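6-aminohexanoate-cyclic-dimer hydrolase (PDB 3A2Q) hydrolyses the cyclic dimer of 6-aminohexanoate, a by-product of nylon-6 manufacture, opening the ring to give the linear dimer. Local coordinates at residues E301-R306 with T425-V430; V185-T190 with A224-V229. The protein carries 1 engineered substitution. All coordinates share one frame; numbering follows the deposited sequence.

From the N terminus, contact 2 comes first: after strand 185-188 of the central mixed sheet, the chain passes through helix 202-207, returns as the antiparallel neighbour strand 211-216, and the loop closes where helix 219-229 folds back over both strands. Contact 1 opens only afterwards, so the loops follow in series and neither nest nor cross. Its longer loop, more than half helical, runs from segment 301-306 to the short helix 427-431. Although their centres are 22 Å apart, the contacts meet where Lys188 CE lies 3.4 Å from Phe428 O. Contact 2 ties helix 219-229 to the sheet; contact 1 ties the connection before helix 308-331 to helix 427-431, whose Phe428 in turn rests on strand 448-455.

Contact 1: residues E301-R306 with T425-V430; sequences EALGDR and TVPFNV
Leu303 reaches across to segment 425-430 with a single methyl, CD2, which lies 3.7 Å from CB of Pro427 and 4.0 Å from its CG. The same methyl comes within 4.1 Å of Phe428 CZ, approaching the ring obliquely. The leucine side chain and the proline cross at about a right angle. With CG anti to the carbonyl carbon (chi1 -66°), Leu303 extends from its 3-10 turn to make this touch.

Pro427 also sits on the aromatic ring: its CB stands 4.2 Å above the plane of Phe428, over the centre of one face. Proline suits the first turn of a helix, where its missing N-H is not needed for an i to i-4 bond, while Val426 O accepts from both Asn429 N and Val430 N to hold the turn.

Farther out, Tyr369 of helix 356-378 touches both Leu303 and Val430, and its OH bonds to Ala302 O, anchoring the 3-10 turn. Phe428 also touches Gln452 and Val454 of strand 448-455. Arg306 is secured separately by a salt bridge to Asp270.

The contact itself is purely apolar and buried, so it depends on shape and on exclusion of water; directional bonds lie within each turn and to neighbours such as Tyr369.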
loop_
_atom_site.group_PDB
_atom_site.type_symbol
_atom_site.label_atom_id
_atom_site.label_comp_id
_atom_site.label_asym_id
_atom_site.label_seq_id
_atom_site.Cartn_x
_atom_site.Cartn_y
_atom_site.Cartn_z
ATOM N N GLU A 301 10.297 0.991 -22.434
ATOM C CA GLU A 301 11.692 0.563 -22.431
ATOM C C GLU A 301 12.423 1.036 -21.191
ATOM O O GLU A 301 13.429 0.446 -20.800
ATOM C CB GLU A 301 12.427 1.040 -23.689
ATOM C CG GLU A 301 12.477 2.532 -23.900
ATOM C CD GLU A 301 13.304 2.899 -25.121
ATOM O OE1 GLU A 301 13.071 2.304 -26.199
ATOM O OE2 GLU A 301 14.185 3.777 -25.004
ATOM N N ALA A 302 11.910 2.094 -20.567
ATOM C CA ALA A 302 12.522 2.627 -19.355
ATOM C C ALA A 302 12.540 1.571 -18.259
ATOM O O ALA A 302 13.386 1.609 -17.367
ATOM C CB ALA A 302 11.761 3.854 -18.878
ATOM N N LEU A 303 11.604 0.629 -18.317
ATOM C CA LEU A 303 11.548 -0.420 -17.305
ATOM C C LEU A 303 12.761 -1.343 -17.363
ATOM O O LEU A 303 13.011 -2.105 -16.427
ATOM C CB LEU A 303 10.246 -1.232 -17.435
ATOM C CG LEU A 303 8.955 -0.453 -17.125
ATOM C CD1 LEU A 303 7.771 -1.407 -17.088
ATOM C CD2 LEU A 303 9.083 0.259 -15.789
ATOM N N GLY A 304 13.523 -1.265 -18.453
ATOM C CA GLY A 304 14.706 -2.099 -18.585
ATOM C C GLY A 304 15.886 -1.507 -17.839
ATOM O O GLY A 304 16.976 -2.080 -17.805
ATOM N N ASP A 305 15.659 -0.353 -17.222
ATOM C CA ASP A 305 16.702 0.348 -16.487
ATOM C C ASP A 305 16.266 0.619 -15.051
ATOM O O ASP A 305 15.144 1.070 -14.801
ATOM C CB ASP A 305 17.025 1.662 -17.222
ATOM C CG ASP A 305 17.968 2.567 -16.448
ATOM O OD1 ASP A 305 19.009 2.085 -15.955
ATOM O OD2 ASP A 305 17.669 3.775 -16.348
ATOM N N ARG A 306 17.135 0.308 -14.098
ATOM C CA ARG A 306 16.809 0.564 -12.704
ATOM C C ARG A 306 17.935 1.375 -12.069
ATOM O O ARG A 306 18.124 1.354 -10.855
ATOM C CB ARG A 306 16.583 -0.740 -11.929
ATOM C CG ARG A 306 15.588 -0.576 -10.780
ATOM C CD ARG A 306 15.472 -1.803 -9.909
ATOM N NE ARG A 306 15.051 -2.985 -10.659
ATOM C CZ ARG A 306 15.821 -4.046 -10.876
ATOM N NH1 ARG A 306 17.059 -4.079 -10.400
ATOM N NH2 ARG A 306 15.353 -5.078 -11.568
ATOM N N THR A 425 7.130 -2.637 -8.812
ATOM C CA THR A 425 6.231 -1.629 -8.258
ATOM C C THR A 425 6.896 -0.260 -8.116
ATOM O O THR A 425 6.272 0.773 -8.365
ATOM C CB THR A 425 5.676 -2.045 -6.870
ATOM O OG1 THR A 425 6.746 -2.527 -6.048
ATOM C CG2 THR A 425 4.606 -3.126 -7.010
ATOM N N VAL A 426 8.170 -0.250 -7.741
ATOM C CA VAL A 426 8.875 1.011 -7.530
ATOM C C VAL A 426 8.960 1.975 -8.725
ATOM O O VAL A 426 8.960 3.193 -8.534
ATOM C CB VAL A 426 10.297 0.752 -6.945
ATOM C CG1 VAL A 426 11.221 0.209 -8.004
ATOM C CG2 VAL A 426 10.848 2.027 -6.342
ATOM N N PRO A 427 9.013 1.461 -9.969
ATOM C CA PRO A 427 9.091 2.420 -11.077
ATOM C C PRO A 427 7.916 3.400 -11.105
ATOM O O PRO A 427 8.061 4.540 -11.535
ATOM C CB PRO A 427 9.103 1.523 -12.316
ATOM C CG PRO A 427 9.656 0.235 -11.823
ATOM C CD PRO A 427 9.002 0.078 -10.475
ATOM N N PHE A 428 6.754 2.955 -10.638
ATOM C CA PHE A 428 5.569 3.797 -10.663
ATOM C C PHE A 428 5.439 4.751 -9.489
ATOM O O PHE A 428 4.599 5.650 -9.507
ATOM C CB PHE A 428 4.354 2.895 -10.860
ATOM C CG PHE A 428 4.530 1.975 -12.028
ATOM C CD1 PHE A 428 4.614 2.500 -13.320
ATOM C CD2 PHE A 428 4.813 0.627 -11.837
ATOM C CE1 PHE A 428 4.990 1.703 -14.397
ATOM C CE2 PHE A 428 5.192 -0.181 -12.910
ATOM C CZ PHE A 428 5.283 0.359 -14.193
ATOM N N ASN A 429 6.271 4.558 -8.468
ATOM C CA ASN A 429 6.291 5.494 -7.354
ATOM C C ASN A 429 7.083 6.664 -7.922
ATOM O O ASN A 429 6.815 7.819 -7.615
ATOM C CB ASN A 429 7.061 4.948 -6.147
ATOM C CG ASN A 429 6.305 3.880 -5.418
ATOM O OD1 ASN A 429 6.466 2.694 -5.695
ATOM N ND2 ASN A 429 5.453 4.293 -4.484
ATOM N N VAL A 430 8.073 6.355 -8.757
ATOM C CA VAL A 430 8.882 7.411 -9.357
ATOM C C VAL A 430 8.102 8.195 -10.409
ATOM O O VAL A 430 8.187 9.416 -10.449
ATOM C CB VAL A 430 10.174 6.855 -9.987
ATOM C CG1 VAL A 430 10.923 7.969 -10.713
ATOM C CG2 VAL A 430 11.054 6.261 -8.897
#

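Contact 2: residues V185-T190 with A224-V229; sequences VGLKPT and ALLDVV
Different first torsions bring Leu187 and Leu226 together: Leu187 carries CG anti to its backbone N (chi1 168°), whereas Leu226 carries CG anti to the carbonyl carbon (chi1 -82°). The result is a helix-on-sheet contact in the alpha/beta fold of the amidase family, with helix 219-229 lying over strand 185-188.

Both side chains set out toward the other segment; they cross at about a right angle, and CD2 of Leu187 lies 3.8 Å from CD1 of Leu226. The second branch of Leu226 is used as well: CD2 lies 4.3 Å from CB of Pro189, just past the end of the strand. A forked leucine fits here because one residue can meet both the strand and the loop that follows it. Leu225 and Leu226 also rest on Leu214 of the adjoining strand 211-216, so the helix spans two neighbouring strands, while Leu225 and Val229 also touch helix 102-110.

Lys188 leaves the strand on the opposite face from Leu187. Its long chain folds back, with NZ bonded to Gln433 O and also, at 2.9 Å, to Pro189 O, which it meets at a C=O...N angle of 146°, tilted 34° from the carbonyl plane.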
loop_
_atom_site.group_PDB
_atom_site.type_symbol
_atom_site.label_atom_id
_atom_site.label_comp_id
_atom_site.label_asym_id
_atom_site.label_seq_id
_atom_site.Cartn_x
_atom_site.Cartn_y
_atom_site.Cartn_z
ATOM N N VAL A 185 -7.176 -6.204 -2.865
ATOM C CA VAL A 185 -6.943 -5.136 -3.828
ATOM C C VAL A 185 -6.158 -4.007 -3.168
ATOM O O VAL A 185 -6.531 -3.530 -2.099
ATOM C CB VAL A 185 -8.266 -4.554 -4.362
ATOM C CG1 VAL A 185 -7.966 -3.514 -5.431
ATOM C CG2 VAL A 185 -9.133 -5.660 -4.930
ATOM N N GLY A 186 -5.073 -3.581 -3.807
ATOM C CA GLY A 186 -4.274 -2.505 -3.255
ATOM C C GLY A 186 -3.985 -1.462 -4.312
ATOM O O GLY A 186 -3.391 -1.772 -5.344
ATOM N N LEU A 187 -4.405 -0.226 -4.067
ATOM C CA LEU A 187 -4.177 0.839 -5.031
ATOM C C LEU A 187 -3.260 1.953 -4.570
ATOM O O LEU A 187 -3.430 2.497 -3.476
ATOM C CB LEU A 187 -5.507 1.475 -5.451
ATOM C CG LEU A 187 -5.379 2.794 -6.230
ATOM C CD1 LEU A 187 -4.951 2.505 -7.663
ATOM C CD2 LEU A 187 -6.706 3.535 -6.213
ATOM N N LYS A 188 -2.273 2.272 -5.408
ATOM C CA LYS A 188 -1.394 3.413 -5.171
ATOM C C LYS A 188 -1.940 4.390 -6.218
ATOM O O LYS A 188 -1.700 4.227 -7.421
ATOM C CB LYS A 188 0.067 3.128 -5.521
ATOM C CG LYS A 188 0.956 4.361 -5.296
ATOM C CD LYS A 188 2.278 4.293 -6.060
ATOM C CE LYS A 188 2.092 4.516 -7.551
ATOM N NZ LYS A 188 1.567 5.881 -7.863
ATOM N N PRO A 189 -2.698 5.404 -5.786
ATOM C CA PRO A 189 -3.239 6.349 -6.765
ATOM C C PRO A 189 -2.177 7.242 -7.384
ATOM O O PRO A 189 -0.985 7.117 -7.103
ATOM C CB PRO A 189 -4.254 7.154 -5.952
ATOM C CG PRO A 189 -3.693 7.111 -4.566
ATOM C CD PRO A 189 -3.171 5.703 -4.425
ATOM N N THR A 190 -2.630 8.134 -8.252
ATOM C CA THR A 190 -1.752 9.093 -8.902
ATOM C C THR A 190 -1.126 9.951 -7.811
ATOM O O THR A 190 -1.769 10.240 -6.805
ATOM C CB THR A 190 -2.567 10.015 -9.822
ATOM O OG1 THR A 190 -3.140 9.230 -10.876
ATOM C CG2 THR A 190 -1.687 11.118 -10.402
ATOM N N ALA A 224 -15.070 4.075 -4.214
ATOM C CA ALA A 224 -15.770 4.842 -3.189
ATOM C C ALA A 224 -14.799 5.513 -2.216
ATOM O O ALA A 224 -15.012 6.652 -1.795
ATOM C CB ALA A 224 -16.741 3.939 -2.431
ATOM N N LEU A 225 -13.734 4.805 -1.859
ATOM C CA LEU A 225 -12.731 5.347 -0.946
ATOM C C LEU A 225 -12.038 6.569 -1.545
ATOM O O LEU A 225 -11.752 7.537 -0.844
ATOM C CB LEU A 225 -11.693 4.274 -0.622
ATOM C CG LEU A 225 -12.221 3.146 0.263
ATOM C CD1 LEU A 225 -11.260 1.971 0.246
ATOM C CD2 LEU A 225 -12.427 3.678 1.674
ATOM N N LEU A 226 -11.757 6.511 -2.843
ATOM C CA LEU A 226 -11.112 7.625 -3.530
ATOM C C LEU A 226 -11.993 8.864 -3.459
ATOM O O LEU A 226 -11.498 9.973 -3.277
ATOM C CB LEU A 226 -10.853 7.276 -4.994
ATOM C CG LEU A 226 -9.604 6.445 -5.274
ATOM C CD1 LEU A 226 -9.561 6.048 -6.737
ATOM C CD2 LEU A 226 -8.377 7.258 -4.890
ATOM N N ASP A 227 -13.300 8.674 -3.605
ATOM C CA ASP A 227 -14.224 9.800 -3.550
ATOM C C ASP A 227 -14.231 10.415 -2.160
ATOM O O ASP A 227 -14.552 11.591 -1.991
ATOM C CB ASP A 227 -15.642 9.353 -3.914
ATOM C CG ASP A 227 -15.765 8.921 -5.361
ATOM O OD1 ASP A 227 -14.986 9.422 -6.203
ATOM O OD2 ASP A 227 -16.650 8.093 -5.661
ATOM N N VAL A 228 -13.868 9.614 -1.167
ATOM C CA VAL A 228 -13.846 10.074 0.212
ATOM C C VAL A 228 -12.581 10.828 0.622
ATOM O O VAL A 228 -12.663 11.902 1.223
ATOM C CB VAL A 228 -14.034 8.885 1.197
ATOM C CG1 VAL A 228 -13.955 9.373 2.636
ATOM C CG2 VAL A 228 -15.368 8.203 0.941
ATOM N N VAL A 229 -11.415 10.284 0.277
ATOM C CA VAL A 229 -10.158 10.886 0.704
ATOM C C VAL A 229 -9.324 11.677 -0.292
ATOM O O VAL A 229 -8.243 12.142 0.055
ATOM C CB VAL A 229 -9.229 9.808 1.324
ATOM C CG1 VAL A 229 -9.952 9.080 2.451
ATOM C CG2 VAL A 229 -8.784 8.818 0.244
#